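Local coordinates for cytochrome P450 monooxygenase (Rhodococcus sp. ECU0066, PDB 6KBH), which probably acts as a self-sufficient monooxygenase, passing electrons from a flavin mononucleotide through a 2Fe-2S cluster to a heme within one chain, at residues R166-G171 with T411-H416; A593-V598 with R625-S630. One frame throughout, in Å; residues are numbered along the deposited sequence.

The two contacts lie at distant parts of one chain, in series along it: their centres are 56 Å apart and their nearest atoms about 35 Å. Contact 1 belongs to the heme-binding P450 part, where 411-416 runs from the last part of helix 396-413, which begins soon after Cys393, the axial ligand of the heme iron, into the following loop; the contact itself lies away from the known sites. Contact 2 belongs to the reductase part, within the parallel-sheet region that accompanies the flavin-binding barrel; there the side chains of Asp596 and of the FMN-binding Ser523 are about 12 Å apart. Contact 1 is packing without hydrogen bonds, whereas contact 2 centres on a histidine-carboxylate hydrogen bond.

Contact 1: residues R166-G171 with T411-H416; sequences RFIDTG and TRRLPH
The one flat group in the contact, the Arg413 guanidinium, is met obliquely by Ile168: CG1 comes to 3.9 Å from Arg413 NH2, and Ile168 CD1 to 4.0 Å from the same nitrogen. The two side chains cross at about a right angle, so the isoleucine lies across the end of the arginine and not alongside it. Arg413 is straight as far as CD and bends at chi3 (69°). Its polar end is held by two salt bridges, NH1 to Glu409 one turn earlier on the same helix and NE to Glu450 of helix 449-452, which the Ile168 side chain also touches. The hydrocarbon of Ile168 thus packs against a buried, charge-compensated guanidinium. Leu414 supplies the purely apolar half of the contact, its CD2 branch standing 3.4 Å from Ile168 CD1. With CG1 of Ile168 anti to the backbone N (chi1 168°), CG1 itself is carried toward the arginine, and the turn at chi2 (69°) brings CD1 to Leu414. No hydrogen bond joins the two segments, and their closest CA atoms, those of Ile168 and Leu414, are 8.4 Å apart. The packing joins the loop between helix 153-164 and strand 172-174 to the segment where helix 396-413 gives way to loop, the helix that follows the heme-ligating cysteine and corresponds to the L helix of the cytochrome P450 fold.

Contact 2: residues A593-V598 with R625-S630; sequences AMADQV and RDHGES
A histidine-carboxylate hydrogen bond, backed by a CH-pi contact, ties His627, in the loop between helix 620-625 and strand 631-635, to the middle of helix 588-601. His627 NE2 donates to Asp596 OD1 over 2.5 Å, with an N-H...O angle of 156°. OD1 lies almost exactly in the plane of the imidazole and is approached nearly end-on; carboxylate and ring are only 25° from coplanar. In Asp596, CG lies anti to the carbonyl carbon (chi1 -73°), which swings the carboxylate toward the histidine. The other oxygen, OD2, forms a salt bridge with Arg622, so both oxygens of Asp596 have a partner and the rotation of the carboxylate is restrained. Ala595 CB lies over one face of the ring, 4.1 Å from its centroid, and the CB of the preceding Asp626 over the opposite one, both displaced toward the rim. Ala595 also presents its backbone O to His627 CE1 at 3.3 Å. Helix 588-601 is the crossover of a beta-alpha-beta unit, joining the adjacent parallel strands 578-584 and 605-611 of a five-stranded sheet ordered 3-2-1-4-5, as in the nucleotide-binding domain of ferredoxin-reductase relatives. The sheet's next strand outward, 631-635, follows the histidine loop, and Tyr605, at the start of strand 605-611, meets the imidazole with its ring steeply inclined. Replacing His627 by an alanine would probably leave Asp596 OD1 without its donor and open a gap over Ala595 CB. The negative carboxylate is likely to favour a protonated imidazole, although Arg622 shares its charge. Asp626 adds a second tie to the same helix through a salt bridge from OD1 to Lys599.

Contact 1: residues R166-G171 with T411-H416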
loop_
_atom_site.group_PDB
_atom_site.type_symbol
_atom_site.label_atom_id
_atom_site.label_comp_id
_atom_site.label_asym_id
_atom_site.label_seq_id
_atom_site.Cartn_x
_atom_site.Cartn_y
_atom_site.Cartn_z
ATOM N N ARG A 166 17.794 9.267 23.725
ATOM C CA ARG A 166 19.148 9.237 24.270
ATOM C C ARG A 166 20.008 10.330 23.653
ATOM O O ARG A 166 20.837 10.940 24.339
ATOM C CB ARG A 166 19.779 7.866 24.036
ATOM C CG ARG A 166 18.905 6.711 24.466
ATOM C CD ARG A 166 19.658 5.398 24.406
ATOM N NE ARG A 166 18.761 4.263 24.595
ATOM C CZ ARG A 166 19.165 3.007 24.745
ATOM N NH1 ARG A 166 20.459 2.717 24.729
ATOM N NH2 ARG A 166 18.273 2.042 24.912
ATOM N N PHE A 167 19.816 10.595 22.361
ATOM C CA PHE A 167 20.605 11.574 21.627
ATOM C C PHE A 167 19.794 12.811 21.253
ATOM O O PHE A 167 20.215 13.586 20.390
ATOM C CB PHE A 167 21.226 10.911 20.391
ATOM C CG PHE A 167 20.228 10.237 19.472
ATOM C CD1 PHE A 167 19.172 10.936 18.905
ATOM C CD2 PHE A 167 20.353 8.888 19.181
ATOM C CE1 PHE A 167 18.266 10.303 18.066
ATOM C CE2 PHE A 167 19.452 8.250 18.346
ATOM C CZ PHE A 167 18.412 8.955 17.786
ATOM N N ILE A 168 18.649 13.021 21.908
ATOM C CA ILE A 168 17.723 14.085 21.521
ATOM C C ILE A 168 18.321 15.466 21.759
ATOM O O ILE A 168 18.047 16.410 21.006
ATOM C CB ILE A 168 16.402 13.916 22.289
ATOM C CG1 ILE A 168 15.519 15.157 22.161
ATOM C CG2 ILE A 168 16.679 13.710 23.750
ATOM C CD1 ILE A 168 14.981 15.368 20.801
ATOM N N ASP A 169 19.135 15.619 22.798
ATOM C CA ASP A 169 19.590 16.930 23.233
ATOM C C ASP A 169 20.985 17.278 22.734
ATOM O O ASP A 169 21.491 18.357 23.058
ATOM C CB ASP A 169 19.543 17.008 24.760
ATOM C CG ASP A 169 18.124 16.985 25.299
ATOM O OD1 ASP A 169 17.232 17.563 24.643
ATOM O OD2 ASP A 169 17.898 16.384 26.370
ATOM N N THR A 170 21.617 16.402 21.950
ATOM C CA THR A 170 22.987 16.649 21.512
ATOM C C THR A 170 23.062 17.618 20.338
ATOM O O THR A 170 24.060 18.332 20.195
ATOM C CB THR A 170 23.664 15.333 21.128
ATOM O OG1 THR A 170 23.036 14.795 19.958
ATOM C CG2 THR A 170 23.557 14.325 22.262
ATOM N N GLY A 171 22.032 17.660 19.496
ATOM C CA GLY A 171 22.113 18.407 18.259
ATOM C C GLY A 171 22.959 17.757 17.192
ATOM O O GLY A 171 23.231 18.390 16.168
ATOM N N THR A 411 10.298 13.381 12.134
ATOM C CA THR A 411 9.696 14.587 11.572
ATOM C C THR A 411 8.881 15.348 12.606
ATOM O O THR A 411 8.740 16.570 12.498
ATOM C CB THR A 411 8.814 14.243 10.375
ATOM O OG1 THR A 411 7.698 13.449 10.808
ATOM C CG2 THR A 411 9.620 13.496 9.326
ATOM N N ARG A 412 8.328 14.649 13.596
ATOM C CA ARG A 412 7.624 15.329 14.678
ATOM C C ARG A 412 8.598 16.108 15.549
ATOM O O ARG A 412 8.511 17.336 15.660
ATOM C CB ARG A 412 6.854 14.315 15.523
ATOM C CG ARG A 412 5.604 13.769 14.868
ATOM C CD ARG A 412 4.387 14.606 15.192
ATOM N NE ARG A 412 3.162 13.917 14.799
ATOM C CZ ARG A 412 2.646 12.879 15.452
ATOM N NH1 ARG A 412 3.245 12.407 16.537
ATOM N NH2 ARG A 412 1.527 12.314 15.020
ATOM N N ARG A 413 9.550 15.405 16.161
ATOM C CA ARG A 413 10.364 16.006 17.208
ATOM C C ARG A 413 11.468 16.894 16.645
ATOM O O ARG A 413 11.725 17.976 17.184
ATOM C CB ARG A 413 10.948 14.906 18.098
ATOM C CG ARG A 413 9.880 14.140 18.866
ATOM C CD ARG A 413 10.412 12.882 19.533
ATOM N NE ARG A 413 11.310 13.164 20.646
ATOM C CZ ARG A 413 11.763 12.241 21.489
ATOM N NH1 ARG A 413 11.393 10.975 21.355
ATOM N NH2 ARG A 413 12.579 12.586 22.475
ATOM N N LEU A 414 12.133 16.473 15.568
ATOM C CA LEU A 414 13.298 17.180 15.035
ATOM C C LEU A 414 13.100 17.588 13.578
ATOM O O LEU A 414 13.834 17.129 12.694
ATOM C CB LEU A 414 14.557 16.326 15.173
ATOM C CG LEU A 414 14.775 15.533 16.463
ATOM C CD1 LEU A 414 16.186 14.978 16.526
ATOM C CD2 LEU A 414 14.526 16.425 17.650
ATOM N N PRO A 415 12.136 18.470 13.289
ATOM C CA PRO A 415 12.024 18.989 11.918
ATOM C C PRO A 415 13.159 19.920 11.542
ATOM O O PRO A 415 13.433 20.089 10.349
ATOM C CB PRO A 415 10.679 19.734 11.924
ATOM C CG PRO A 415 10.006 19.342 13.205
ATOM C CD PRO A 415 11.115 19.067 14.162
ATOM N N HIS A 416 13.822 20.532 12.524
ATOM C CA HIS A 416 14.959 21.417 12.312
ATOM C C HIS A 416 16.277 20.659 12.162
ATOM O O HIS A 416 17.355 21.248 12.323
ATOM C CB HIS A 416 15.052 22.422 13.462
ATOM C CG HIS A 416 15.352 21.792 14.785
ATOM N ND1 HIS A 416 14.692 20.672 15.242
ATOM C CD2 HIS A 416 16.238 22.126 15.752
ATOM C CE1 HIS A 416 15.163 20.340 16.430
ATOM N NE2 HIS A 416 16.100 21.208 16.764
#

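Contact 2: residues A593-V598 with R625-S630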
loop_
_atom_site.group_PDB
_atom_site.type_symbol
_atom_site.label_atom_id
_atom_site.label_comp_id
_atom_site.label_asym_id
_atom_site.label_seq_id
_atom_site.Cartn_x
_atom_site.Cartn_y
_atom_site.Cartn_z
ATOM N N ALA A 593 -27.063 19.965 -7.048
ATOM C CA ALA A 593 -26.017 20.262 -8.019
ATOM C C ALA A 593 -26.426 19.817 -9.415
ATOM O O ALA A 593 -26.054 20.459 -10.403
ATOM C CB ALA A 593 -24.705 19.602 -7.603
ATOM N N MET A 594 -27.187 18.721 -9.516
ATOM C CA MET A 594 -27.716 18.303 -10.810
ATOM C C MET A 594 -28.786 19.267 -11.302
ATOM O O MET A 594 -28.898 19.516 -12.508
ATOM C CB MET A 594 -28.273 16.883 -10.717
ATOM C CG MET A 594 -27.323 15.890 -10.079
ATOM S SD MET A 594 -28.086 14.295 -9.760
ATOM C CE MET A 594 -27.902 13.503 -11.355
ATOM N N ALA A 595 -29.585 19.814 -10.383
ATOM C CA ALA A 595 -30.537 20.851 -10.760
ATOM C C ALA A 595 -29.821 22.072 -11.321
ATOM O O ALA A 595 -30.318 22.724 -12.247
ATOM C CB ALA A 595 -31.395 21.236 -9.555
ATOM N N ASP A 596 -28.642 22.389 -10.782
ATOM C CA ASP A 596 -27.917 23.573 -11.234
ATOM C C ASP A 596 -27.317 23.369 -12.620
ATOM O O ASP A 596 -27.362 24.284 -13.453
ATOM C CB ASP A 596 -26.838 23.947 -10.221
ATOM C CG ASP A 596 -27.412 24.556 -8.956
ATOM O OD1 ASP A 596 -28.595 24.954 -8.973
ATOM O OD2 ASP A 596 -26.677 24.648 -7.952
ATOM N N GLN A 597 -26.738 22.188 -12.887
ATOM C CA GLN A 597 -26.251 21.895 -14.235
ATOM C C GLN A 597 -27.340 22.126 -15.273
ATOM O O GLN A 597 -27.096 22.729 -16.323
ATOM C CB GLN A 597 -25.744 20.451 -14.347
ATOM C CG GLN A 597 -24.708 20.004 -13.339
ATOM C CD GLN A 597 -23.542 19.273 -13.999
ATOM O OE1 GLN A 597 -22.645 19.898 -14.564
ATOM N NE2 GLN A 597 -23.585 17.948 -13.983
ATOM N N VAL A 598 -28.557 21.663 -14.982
ATOM C CA VAL A 598 -29.627 21.707 -15.969
ATOM C C VAL A 598 -30.148 23.126 -16.157
ATOM O O VAL A 598 -30.577 23.490 -17.256
ATOM C CB VAL A 598 -30.752 20.740 -15.571
ATOM C CG1 VAL A 598 -31.882 20.789 -16.581
ATOM C CG2 VAL A 598 -30.211 19.325 -15.453
ATOM N N ARG A 625 -34.568 30.701 -3.922
ATOM C CA ARG A 625 -33.938 31.748 -4.720
ATOM C C ARG A 625 -33.697 31.293 -6.152
ATOM O O ARG A 625 -33.781 32.104 -7.083
ATOM C CB ARG A 625 -32.629 32.167 -4.049
ATOM C CG ARG A 625 -31.628 32.893 -4.930
ATOM C CD ARG A 625 -30.216 32.358 -4.689
ATOM N NE ARG A 625 -29.944 31.144 -5.452
ATOM C CZ ARG A 625 -28.884 30.363 -5.267
ATOM N NH1 ARG A 625 -27.983 30.662 -4.341
ATOM N NH2 ARG A 625 -28.724 29.282 -6.019
ATOM N N ASP A 626 -33.403 30.009 -6.345
ATOM C CA ASP A 626 -33.215 29.421 -7.661
ATOM C C ASP A 626 -34.027 28.139 -7.736
ATOM O O ASP A 626 -34.207 27.450 -6.730
ATOM C CB ASP A 626 -31.734 29.127 -7.940
ATOM C CG ASP A 626 -31.004 30.318 -8.521
ATOM O OD1 ASP A 626 -31.352 30.746 -9.641
ATOM O OD2 ASP A 626 -30.086 30.832 -7.854
ATOM N N HIS A 627 -34.524 27.826 -8.932
ATOM C CA HIS A 627 -35.418 26.696 -9.172
ATOM C C HIS A 627 -36.742 26.843 -8.430
ATOM O O HIS A 627 -37.502 25.870 -8.334
ATOM C CB HIS A 627 -34.771 25.355 -8.795
ATOM C CG HIS A 627 -33.308 25.275 -9.111
ATOM N ND1 HIS A 627 -32.822 25.307 -10.400
ATOM C CD2 HIS A 627 -32.224 25.174 -8.305
ATOM C CE1 HIS A 627 -31.504 25.224 -10.376
ATOM N NE2 HIS A 627 -31.115 25.143 -9.116
ATOM N N GLY A 628 -37.038 28.032 -7.895
ATOM C CA GLY A 628 -38.263 28.214 -7.131
ATOM C C GLY A 628 -39.510 28.071 -7.980
ATOM O O GLY A 628 -40.512 27.502 -7.537
ATOM N N GLU A 629 -39.470 28.599 -9.204
ATOM C CA GLU A 629 -40.531 28.335 -10.168
ATOM C C GLU A 629 -40.709 26.839 -10.407
ATOM O O GLU A 629 -41.797 26.398 -10.797
ATOM C CB GLU A 629 -40.221 29.055 -11.485
ATOM C CG GLU A 629 -38.753 28.973 -11.897
ATOM C CD GLU A 629 -37.939 30.156 -11.404
ATOM O OE1 GLU A 629 -38.485 30.972 -10.633
ATOM O OE2 GLU A 629 -36.750 30.263 -11.773
ATOM N N SER A 630 -39.663 26.045 -10.161
ATOM C CA SER A 630 -39.633 24.635 -10.536
ATOM C C SER A 630 -39.659 23.657 -9.366
ATOM O O SER A 630 -39.784 22.453 -9.604
ATOM C CB SER A 630 -38.389 24.341 -11.384
ATOM O OG SER A 630 -38.318 25.167 -12.532
#